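Local coordinates for Low density lipoprotein receptor adapter protein 1 (Rattus norvegicus, PDB 3SO6) that serves as a clathrin-associated sorting adaptor, its phosphotyrosine-binding domain recognising the NPXY internalisation motif of the LDL receptor so that the receptor is taken up by endocytosis, at residues F6-L11 and V46-S51; A27-I32 and K81-V86; Y72-C77 and Y89-Q94. One frame throughout, in Å; residues are numbered along the deposited sequence.

Contact 1. Residues F6-L11 and V46-S51; sequences FSLKYL and VTLKVS
The Phe-6 ring receives Val-50 CG2 at its edge, near the ring plane, with CE2 4.1 Å from that methyl; Val-115 and Thr-118 of helix 109-131 also touch this side chain. The second ring, Tyr-10, is turned away from 46-51 because CG stands anti to the backbone N (chi1 -177°). It meets Phe-104 with the planes about 45° apart, and its hydroxyl is hydrogen-bonded to His-102 ND1, so that only the base of the side chain, CB, rests on Val-46 CG2. These two strands are neighbours in the antiparallel sheet of a phosphotyrosine-binding domain, the PH-like fold, in which a C-terminal helix packs against the sheet. Phe-6, Leu-8, Val-46 and Leu-48 share one face of the sheet, and apolar residues suit it because helix 109-131 and Phe-104 lie there. Leu-8 and Leu-48 cross at about a right angle, Leu-8 CD1 lying 3.7 Å from Leu-48 CD1. Ser-7 and Thr-47, a non-hydrogen-bonded pair, occupy the more polar face, where Thr-47 OG1 bonds to Ser-60 OG. Two main-chain bonds, Phe-6 N to Leu-48 O and Leu-48 N to Phe-6 O, measure 2.8 Å each. Leu-8 and Val-46 pair less evenly: Leu-8 N meets Val-46 O nearly along its C=O axis, whereas Val-46 N, 2.9 Å from Leu-8 O, sits 38° above the carbonyl plane.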
loop_
_atom_site.group_PDB
_atom_site.type_symbol
_atom_site.label_atom_id
_atom_site.label_comp_id
_atom_site.label_asym_id
_atom_site.label_seq_id
_atom_site.Cartn_x
_atom_site.Cartn_y
_atom_site.Cartn_z
ATOM N N PHE A 6 7.683 8.801 0.207
ATOM C CA PHE A 6 8.696 7.763 0.227
ATOM C C PHE A 6 9.090 7.428 -1.181
ATOM O O PHE A 6 8.235 7.298 -2.065
ATOM C CB PHE A 6 8.092 6.510 0.877
ATOM C CG PHE A 6 7.676 6.731 2.298
ATOM C CD1 PHE A 6 8.594 6.735 3.350
ATOM C CD2 PHE A 6 6.329 7.010 2.568
ATOM C CE1 PHE A 6 8.156 6.982 4.674
ATOM C CE2 PHE A 6 5.887 7.227 3.810
ATOM C CZ PHE A 6 6.779 7.260 4.865
ATOM N N SER A 7 10.390 7.238 -1.385
ATOM C CA SER A 7 10.900 6.954 -2.738
ATOM C C SER A 7 11.334 5.485 -2.730
ATOM O O SER A 7 12.380 5.182 -2.172
ATOM C CB SER A 7 12.153 7.844 -3.038
ATOM O OG SER A 7 11.886 9.211 -2.853
ATOM N N LEU A 8 10.528 4.601 -3.309
ATOM C CA LEU A 8 10.670 3.160 -3.189
ATOM C C LEU A 8 10.842 2.535 -4.615
ATOM O O LEU A 8 10.931 3.242 -5.632
ATOM C CB LEU A 8 9.387 2.586 -2.535
ATOM C CG LEU A 8 8.981 3.232 -1.183
ATOM C CD1 LEU A 8 7.811 2.451 -0.671
ATOM C CD2 LEU A 8 10.062 3.213 -0.177
ATOM N N LYS A 9 10.996 1.220 -4.650
ATOM C CA LYS A 9 11.037 0.486 -5.906
ATOM C C LYS A 9 9.808 -0.404 -5.956
ATOM O O LYS A 9 9.446 -1.004 -4.947
ATOM C CB LYS A 9 12.297 -0.345 -5.989
ATOM C CG LYS A 9 13.511 0.516 -6.201
ATOM C CD LYS A 9 14.773 -0.331 -6.165
ATOM C CE LYS A 9 16.096 0.469 -6.011
ATOM N NZ LYS A 9 17.286 -0.385 -6.266
ATOM N N TYR A 10 9.094 -0.452 -7.102
ATOM C CA TYR A 10 7.864 -1.233 -7.235
ATOM C C TYR A 10 8.193 -2.665 -7.612
ATOM O O TYR A 10 8.813 -2.924 -8.628
ATOM C CB TYR A 10 7.020 -0.622 -8.342
ATOM C CG TYR A 10 5.675 -1.345 -8.486
ATOM C CD1 TYR A 10 4.833 -1.651 -7.345
ATOM C CD2 TYR A 10 5.208 -1.730 -9.745
ATOM C CE1 TYR A 10 3.597 -2.223 -7.506
ATOM C CE2 TYR A 10 3.938 -2.338 -9.876
ATOM C CZ TYR A 10 3.122 -2.574 -8.791
ATOM O OH TYR A 10 1.876 -3.125 -8.918
ATOM N N LEU A 11 7.824 -3.605 -6.739
ATOM C CA LEU A 11 8.046 -5.019 -7.068
ATOM C C LEU A 11 6.991 -5.598 -8.004
ATOM O O LEU A 11 7.334 -6.422 -8.878
ATOM C CB LEU A 11 8.075 -5.810 -5.754
ATOM C CG LEU A 11 9.348 -5.619 -4.850
ATOM C CD1 LEU A 11 9.086 -6.023 -3.376
ATOM C CD2 LEU A 11 10.518 -6.480 -5.384
ATOM N N VAL A 46 9.341 4.195 -7.848
ATOM C CA VAL A 46 8.069 4.810 -7.627
ATOM C C VAL A 46 8.080 5.616 -6.348
ATOM O O VAL A 46 8.660 5.163 -5.350
ATOM C CB VAL A 46 6.938 3.716 -7.643
ATOM C CG1 VAL A 46 5.559 4.202 -7.156
ATOM C CG2 VAL A 46 6.867 3.014 -9.016
ATOM N N THR A 47 7.379 6.748 -6.358
ATOM C CA THR A 47 7.190 7.590 -5.184
ATOM C C THR A 47 5.808 7.419 -4.650
ATOM O O THR A 47 4.851 7.353 -5.390
ATOM C CB THR A 47 7.450 9.068 -5.590
ATOM O OG1 THR A 47 8.814 9.102 -6.033
ATOM C CG2 THR A 47 7.229 10.001 -4.463
ATOM N N LEU A 48 5.730 7.175 -3.341
ATOM C CA LEU A 48 4.436 7.076 -2.648
ATOM C C LEU A 48 4.229 8.322 -1.783
ATOM O O LEU A 48 5.104 8.681 -0.989
ATOM C CB LEU A 48 4.415 5.910 -1.641
ATOM C CG LEU A 48 4.301 4.533 -2.212
ATOM C CD1 LEU A 48 5.573 4.150 -3.077
ATOM C CD2 LEU A 48 4.032 3.426 -1.154
ATOM N N LYS A 49 3.077 8.959 -1.929
ATOM C CA LYS A 49 2.701 10.082 -1.049
ATOM C C LYS A 49 1.465 9.624 -0.275
ATOM O O LYS A 49 0.346 9.404 -0.851
ATOM C CB LYS A 49 2.468 11.386 -1.836
ATOM C CG LYS A 49 2.284 12.597 -0.855
ATOM C CD LYS A 49 2.094 13.965 -1.586
ATOM N N VAL A 50 1.644 9.506 1.040
ATOM C CA VAL A 50 0.609 8.880 1.924
ATOM C C VAL A 50 -0.105 10.012 2.694
ATOM O O VAL A 50 0.604 10.822 3.322
ATOM C CB VAL A 50 1.331 7.928 2.933
ATOM C CG1 VAL A 50 0.314 7.342 3.874
ATOM C CG2 VAL A 50 2.110 6.857 2.167
ATOM N N SER A 51 -1.426 10.043 2.642
ATOM C CA SER A 51 -2.157 11.027 3.515
ATOM C C SER A 51 -3.483 10.393 3.813
ATOM O O SER A 51 -3.774 9.285 3.341
ATOM C CB SER A 51 -2.353 12.308 2.704
ATOM O OG SER A 51 -3.346 12.126 1.714
#

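Contact 2. Residues A27-I32 and K81-V86; sequences AAVKRI and KMHDKV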
loop_
_atom_site.group_PDB
_atom_site.type_symbol
_atom_site.label_atom_id
_atom_site.label_comp_id
_atom_site.label_asym_id
_atom_site.label_seq_id
_atom_site.Cartn_x
_atom_site.Cartn_y
_atom_site.Cartn_z
ATOM N N ALA A 27 1.666 -14.475 1.656
ATOM C CA ALA A 27 1.761 -15.297 0.445
ATOM C C ALA A 27 1.862 -14.452 -0.780
ATOM O O ALA A 27 2.586 -14.774 -1.732
ATOM C CB ALA A 27 0.587 -16.264 0.365
ATOM N N ALA A 28 1.191 -13.297 -0.788
ATOM C CA ALA A 28 1.195 -12.412 -1.961
ATOM C C ALA A 28 2.625 -11.871 -2.138
ATOM O O ALA A 28 3.108 -11.796 -3.257
ATOM C CB ALA A 28 0.241 -11.252 -1.809
ATOM N N VAL A 29 3.198 -11.388 -1.048
ATOM C CA VAL A 29 4.523 -10.797 -1.120
ATOM C C VAL A 29 5.493 -11.896 -1.580
ATOM O O VAL A 29 6.386 -11.609 -2.389
ATOM C CB VAL A 29 4.976 -10.170 0.240
ATOM C CG1 VAL A 29 6.537 -9.896 0.261
ATOM C CG2 VAL A 29 4.188 -8.894 0.505
ATOM N N LYS A 30 5.361 -13.148 -1.098
ATOM C CA LYS A 30 6.260 -14.191 -1.551
ATOM C C LYS A 30 6.187 -14.328 -3.082
ATOM O O LYS A 30 7.217 -14.456 -3.764
ATOM C CB LYS A 30 5.899 -15.536 -0.809
ATOM C CG LYS A 30 6.629 -16.773 -1.290
ATOM C CD LYS A 30 6.084 -18.116 -0.655
ATOM C CE LYS A 30 7.116 -19.281 -0.642
ATOM N NZ LYS A 30 8.272 -18.943 0.333
ATOM N N ARG A 31 4.969 -14.315 -3.639
ATOM C CA ARG A 31 4.792 -14.490 -5.055
ATOM C C ARG A 31 5.375 -13.323 -5.811
ATOM O O ARG A 31 6.056 -13.531 -6.857
ATOM C CB ARG A 31 3.257 -14.488 -5.392
ATOM C CG ARG A 31 2.451 -15.713 -5.073
ATOM C CD ARG A 31 1.101 -15.759 -5.773
ATOM N NE ARG A 31 0.118 -14.779 -5.277
ATOM C CZ ARG A 31 -0.610 -14.898 -4.143
ATOM N NH1 ARG A 31 -0.355 -15.835 -3.253
ATOM N NH2 ARG A 31 -1.566 -14.031 -3.857
ATOM N N ILE A 32 5.069 -12.089 -5.357
ATOM C CA ILE A 32 5.511 -10.924 -6.104
ATOM C C ILE A 32 7.043 -10.874 -6.069
ATOM O O ILE A 32 7.657 -10.557 -7.087
ATOM C CB ILE A 32 4.911 -9.649 -5.413
ATOM C CG1 ILE A 32 3.386 -9.588 -5.586
ATOM C CG2 ILE A 32 5.574 -8.405 -5.973
ATOM C CD1 ILE A 32 2.744 -8.562 -4.635
ATOM N N LYS A 81 6.901 -9.945 7.233
ATOM C CA LYS A 81 7.822 -10.628 8.172
ATOM C C LYS A 81 8.988 -11.288 7.467
ATOM O O LYS A 81 10.149 -11.068 7.833
ATOM C CB LYS A 81 7.054 -11.708 8.925
ATOM C CG LYS A 81 7.888 -12.428 9.999
ATOM C CD LYS A 81 7.048 -13.535 10.664
ATOM C CE LYS A 81 7.931 -14.377 11.580
ATOM N NZ LYS A 81 7.139 -15.566 12.099
ATOM N N MET A 82 8.717 -12.159 6.489
ATOM C CA MET A 82 9.796 -12.892 5.834
ATOM C C MET A 82 10.667 -11.940 5.016
ATOM O O MET A 82 11.905 -11.969 5.106
ATOM C CB MET A 82 9.203 -13.974 4.926
ATOM C CG MET A 82 10.222 -14.614 4.007
ATOM S SD MET A 82 9.750 -16.237 3.454
ATOM C CE MET A 82 10.018 -17.073 4.993
ATOM N N HIS A 83 10.040 -11.139 4.169
ATOM C CA HIS A 83 10.781 -10.271 3.215
ATOM C C HIS A 83 10.736 -8.896 3.856
ATOM O O HIS A 83 9.862 -8.062 3.538
ATOM C CB HIS A 83 10.107 -10.305 1.849
ATOM C CG HIS A 83 10.191 -11.645 1.205
ATOM N ND1 HIS A 83 11.368 -12.114 0.620
ATOM C CD2 HIS A 83 9.270 -12.635 1.050
ATOM C CE1 HIS A 83 11.158 -13.339 0.145
ATOM N NE2 HIS A 83 9.919 -13.697 0.449
ATOM N N ASP A 84 11.585 -8.698 4.866
ATOM C CA ASP A 84 11.401 -7.574 5.796
ATOM C C ASP A 84 11.769 -6.208 5.247
ATOM O O ASP A 84 11.499 -5.189 5.923
ATOM C CB ASP A 84 12.015 -7.870 7.145
ATOM C CG ASP A 84 13.550 -7.870 7.130
ATOM O OD1 ASP A 84 14.196 -7.601 6.092
ATOM O OD2 ASP A 84 14.110 -8.095 8.201
ATOM N N LYS A 85 12.285 -6.139 4.003
ATOM C CA LYS A 85 12.434 -4.802 3.362
ATOM C C LYS A 85 11.201 -4.453 2.561
ATOM O O LYS A 85 11.194 -3.397 1.882
ATOM C CB LYS A 85 13.661 -4.745 2.453
ATOM C CG LYS A 85 14.942 -4.963 3.248
ATOM C CD LYS A 85 16.152 -5.180 2.290
ATOM C CE LYS A 85 17.402 -5.695 2.988
ATOM N NZ LYS A 85 18.489 -5.813 1.944
ATOM N N VAL A 86 10.143 -5.279 2.612
ATOM C CA VAL A 86 8.962 -5.022 1.704
ATOM C C VAL A 86 7.802 -4.420 2.481
ATOM O O VAL A 86 7.446 -4.937 3.542
ATOM C CB VAL A 86 8.527 -6.339 1.002
ATOM C CG1 VAL A 86 7.257 -6.148 0.181
ATOM C CG2 VAL A 86 9.713 -6.892 0.149
HETATM O O HOH W 1 9.678 -16.428 -0.174
#
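Helix residues 27-32 face a loop that ends in a type I beta turn from His-83 to Val-86, closed by Val-86 N bonding to His-83 O at 2.9 Å. The contact joins helix 22-38 of the phosphotyrosine-binding domain to the loop between strands 74-79 and 86-92. The backbones stay well apart, 7.6 Å between Val-29 CA and His-83 CA, and no direct hydrogen bond joins the segments, so side chains and a water make the contact. Val-29 puts CG1 anti to its backbone N (chi1 164°), which brings this methyl 3.8 Å from Val-86 CG1, tip to tip, and 3.9 Å from His-83 CB; a compact branched residue suits this buried place. The His-83 ring has Met-82 CG over one face, 3.6 Å above the plane and offset toward the rim. At its edge, in plane, a water lies 2.8 Å from His-83 NE2 and accepts a 2.9 Å bond from Lys-30 NZ. The long lysine thus reaches the imidazole through this single water, and its nearby charge would probably disfavour a protonated ring. Within the loop, Asp-80 OD2 accepts from His-83 N. Val-86, where the loop passes into strand 86-92, packs on Leu-11, Ala-103 and Val-33, so helix 22-38 lies against strands 4-16 and 99-105 and the start of 86-92.

Contact 3. Residues Y72-C77 and Y89-Q94; sequences YRISYC and YIAQSQ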
loop_
_atom_site.group_PDB
_atom_site.type_symbol
_atom_site.label_atom_id
_atom_site.label_comp_id
_atom_site.label_asym_id
_atom_site.label_seq_id
_atom_site.Cartn_x
_atom_site.Cartn_y
_atom_site.Cartn_z
ATOM N N TYR A 72 -10.508 4.719 0.772
ATOM C CA TYR A 72 -11.622 3.788 0.984
ATOM C C TYR A 72 -11.460 2.451 0.291
ATOM O O TYR A 72 -12.121 1.485 0.605
ATOM C CB TYR A 72 -12.903 4.410 0.497
ATOM C CG TYR A 72 -13.260 5.698 1.169
ATOM C CD1 TYR A 72 -13.526 5.747 2.556
ATOM C CD2 TYR A 72 -13.350 6.868 0.409
ATOM C CE1 TYR A 72 -13.879 6.961 3.126
ATOM C CE2 TYR A 72 -13.671 8.084 0.996
ATOM C CZ TYR A 72 -13.931 8.122 2.376
ATOM O OH TYR A 72 -14.323 9.321 3.018
ATOM N N ARG A 73 -10.547 2.401 -0.668
ATOM C CA ARG A 73 -10.240 1.169 -1.380
ATOM C C ARG A 73 -9.213 0.279 -0.683
ATOM O O ARG A 73 -9.046 -0.887 -1.106
ATOM C CB ARG A 73 -9.687 1.516 -2.767
ATOM C CG ARG A 73 -10.723 2.134 -3.707
ATOM C CD ARG A 73 -10.045 2.675 -5.012
ATOM N NE ARG A 73 -9.221 1.652 -5.642
ATOM C CZ ARG A 73 -8.183 1.874 -6.457
ATOM N NH1 ARG A 73 -7.815 3.095 -6.800
ATOM N NH2 ARG A 73 -7.420 0.859 -6.904
ATOM N N ILE A 74 -8.402 0.831 0.251
ATOM C CA ILE A 74 -7.230 0.119 0.783
ATOM C C ILE A 74 -7.734 -0.619 2.007
ATOM O O ILE A 74 -8.347 0.013 2.900
ATOM C CB ILE A 74 -6.101 1.106 1.149
ATOM C CG1 ILE A 74 -5.658 1.942 -0.066
ATOM C CG2 ILE A 74 -4.994 0.329 1.829
ATOM C CD1 ILE A 74 -4.703 3.100 0.316
ATOM N N SER A 75 -7.564 -1.942 2.040
ATOM C CA SER A 75 -8.050 -2.713 3.173
ATOM C C SER A 75 -7.027 -2.972 4.201
ATOM O O SER A 75 -7.380 -3.180 5.371
ATOM C CB SER A 75 -8.618 -4.055 2.685
ATOM O OG SER A 75 -7.682 -4.653 1.829
ATOM N N TYR A 76 -5.739 -2.993 3.830
ATOM C CA TYR A 76 -4.717 -3.621 4.714
ATOM C C TYR A 76 -3.347 -3.123 4.274
ATOM O O TYR A 76 -3.131 -2.920 3.064
ATOM C CB TYR A 76 -4.836 -5.156 4.519
ATOM C CG TYR A 76 -4.105 -6.008 5.568
ATOM C CD1 TYR A 76 -4.588 -6.170 6.854
ATOM C CD2 TYR A 76 -2.908 -6.698 5.228
ATOM C CE1 TYR A 76 -3.927 -6.973 7.763
ATOM C CE2 TYR A 76 -2.235 -7.460 6.158
ATOM C CZ TYR A 76 -2.737 -7.598 7.415
ATOM O OH TYR A 76 -2.038 -8.351 8.329
ATOM N N CYS A 77 -2.401 -3.024 5.205
ATOM C CA CYS A 77 -1.051 -2.819 4.826
ATOM C C CYS A 77 -0.109 -3.579 5.749
ATOM O O CYS A 77 -0.497 -3.953 6.848
ATOM C CB CYS A 77 -0.658 -1.347 4.742
ATOM S SG CYS A 77 -0.606 -0.492 6.321
ATOM N N TYR A 89 0.515 -3.115 0.296
ATOM C CA TYR A 89 -0.910 -2.880 0.654
ATOM C C TYR A 89 -1.827 -3.731 -0.135
ATOM O O TYR A 89 -1.418 -4.235 -1.223
ATOM C CB TYR A 89 -1.267 -1.380 0.580
ATOM C CG TYR A 89 -1.282 -0.795 -0.811
ATOM C CD1 TYR A 89 -2.406 -0.979 -1.628
ATOM C CD2 TYR A 89 -0.163 -0.162 -1.358
ATOM C CE1 TYR A 89 -2.447 -0.517 -2.910
ATOM C CE2 TYR A 89 -0.195 0.371 -2.708
ATOM C CZ TYR A 89 -1.363 0.163 -3.444
ATOM O OH TYR A 89 -1.395 0.627 -4.746
ATOM N N ILE A 90 -3.040 -3.945 0.354
ATOM C CA ILE A 90 -4.082 -4.629 -0.442
ATOM C C ILE A 90 -5.131 -3.515 -0.739
ATOM O O ILE A 90 -5.560 -2.802 0.213
ATOM C CB ILE A 90 -4.696 -5.805 0.298
ATOM C CG1 ILE A 90 -3.598 -6.862 0.581
ATOM C CG2 ILE A 90 -5.801 -6.433 -0.505
ATOM C CD1 ILE A 90 -4.029 -8.038 1.468
ATOM N N ALA A 91 -5.619 -3.441 -1.990
ATOM C CA ALA A 91 -6.690 -2.534 -2.279
ATOM C C ALA A 91 -7.583 -3.130 -3.318
ATOM O O ALA A 91 -7.111 -3.807 -4.243
ATOM C CB ALA A 91 -6.125 -1.221 -2.815
ATOM N N GLN A 92 -8.872 -2.838 -3.183
ATOM C CA GLN A 92 -9.825 -3.278 -4.169
ATOM C C GLN A 92 -9.622 -2.365 -5.400
ATOM O O GLN A 92 -9.373 -1.153 -5.291
ATOM C CB GLN A 92 -11.271 -3.047 -3.645
ATOM C CG GLN A 92 -12.364 -3.558 -4.588
ATOM C CD GLN A 92 -13.638 -3.888 -3.823
ATOM O OE1 GLN A 92 -14.150 -3.063 -3.056
ATOM N NE2 GLN A 92 -14.228 -5.086 -4.115
ATOM N N SER A 93 -9.809 -2.944 -6.590
ATOM C CA SER A 93 -9.596 -2.220 -7.867
ATOM C C SER A 93 -10.672 -1.124 -7.975
ATOM O O SER A 93 -11.743 -1.251 -7.396
ATOM C CB SER A 93 -9.717 -3.188 -9.061
ATOM O OG SER A 93 -10.065 -2.484 -10.253
ATOM N N GLN A 94 -10.404 -0.075 -8.727
ATOM C CA GLN A 94 -11.411 1.027 -8.891
ATOM C C GLN A 94 -12.480 0.642 -9.889
ATOM O O GLN A 94 -13.621 1.159 -9.858
ATOM C CB GLN A 94 -10.693 2.314 -9.294
ATOM C CG GLN A 94 -11.514 3.601 -9.389
ATOM C CD GLN A 94 -10.573 4.761 -9.785
ATOM O OE1 GLN A 94 -9.449 4.503 -10.288
ATOM N NE2 GLN A 94 -10.990 6.014 -9.544
HETATM O O HOH W 2 -6.088 -1.872 -6.228
#
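Arg-73 turns the edge of its guanidinium to one carbonyl and a face to the chain beyond it. The side chain bends at chi3 (52°), which turns the guanidinium so that Gln-92 O lies in its plane, 2.8 Å from Arg-73 NE and nearly straight at 163°; NH2 adds a weak bond to the same oxygen. The backbone joins in, Gln-92 N bonding to Arg-73 O at 2.9 Å. Gln-94 N lies over one guanidinium face, 3.3 Å above the plane and toward its rim. The Arg-73 and Gln-94 side chains cross obliquely, Gln-94 CB lying 3.8 Å from Arg-73 CZ, with the amide and guanidinium planes 13° apart. NH2 also forms a salt bridge with Glu-67. An alanine in place of Arg-73 would remove the grip on Gln-92 O and the salt bridge, and would probably leave the end of strand 86-92 and the chain after it less firmly held. The backbones form an antiparallel hairpin at the edge of the phosphotyrosine-binding domain sheet, where Tyr-76 and Cys-77 pair with the bound LDL receptor tail as an added strand. A beta bulge at Ser-75 shifts the register: Ser-75 N reaches Ile-90 O at 2.8 Å, and Tyr-76 O takes Ile-90 N at 2.9 Å. Tyr-76 and Ile-90 point the same way, side by side. On the other face apolar Ile-74 and Ala-91 meet through CG1 and CB, and Ile-74 packs against Phe-123 of helix 109-131.

In the fold
All three contacts belong to a single phosphotyrosine-binding domain. Contacts 1 and 3 lie in the same antiparallel sheet, on opposite sides of the chain's centre, their centres about 15 Å apart; in the strand order, strands 4-16 and 86-92 are separated by 99-105. Contact 2, its centre about 16 Å from that of contact 1 and 17 Å from that of contact 3, adds helix 22-38, and touches contact 1 where Leu-11 packs on Ile-32 and Val-86. Along the chain contact 1 closes before contact 3 opens, whereas contact 2 alternates with both. The loop of contact 2 joins the two strands of contact 3, and the packing of helix 22-38 on it places the helix beside the hairpin whose outer strand receives the receptor tail.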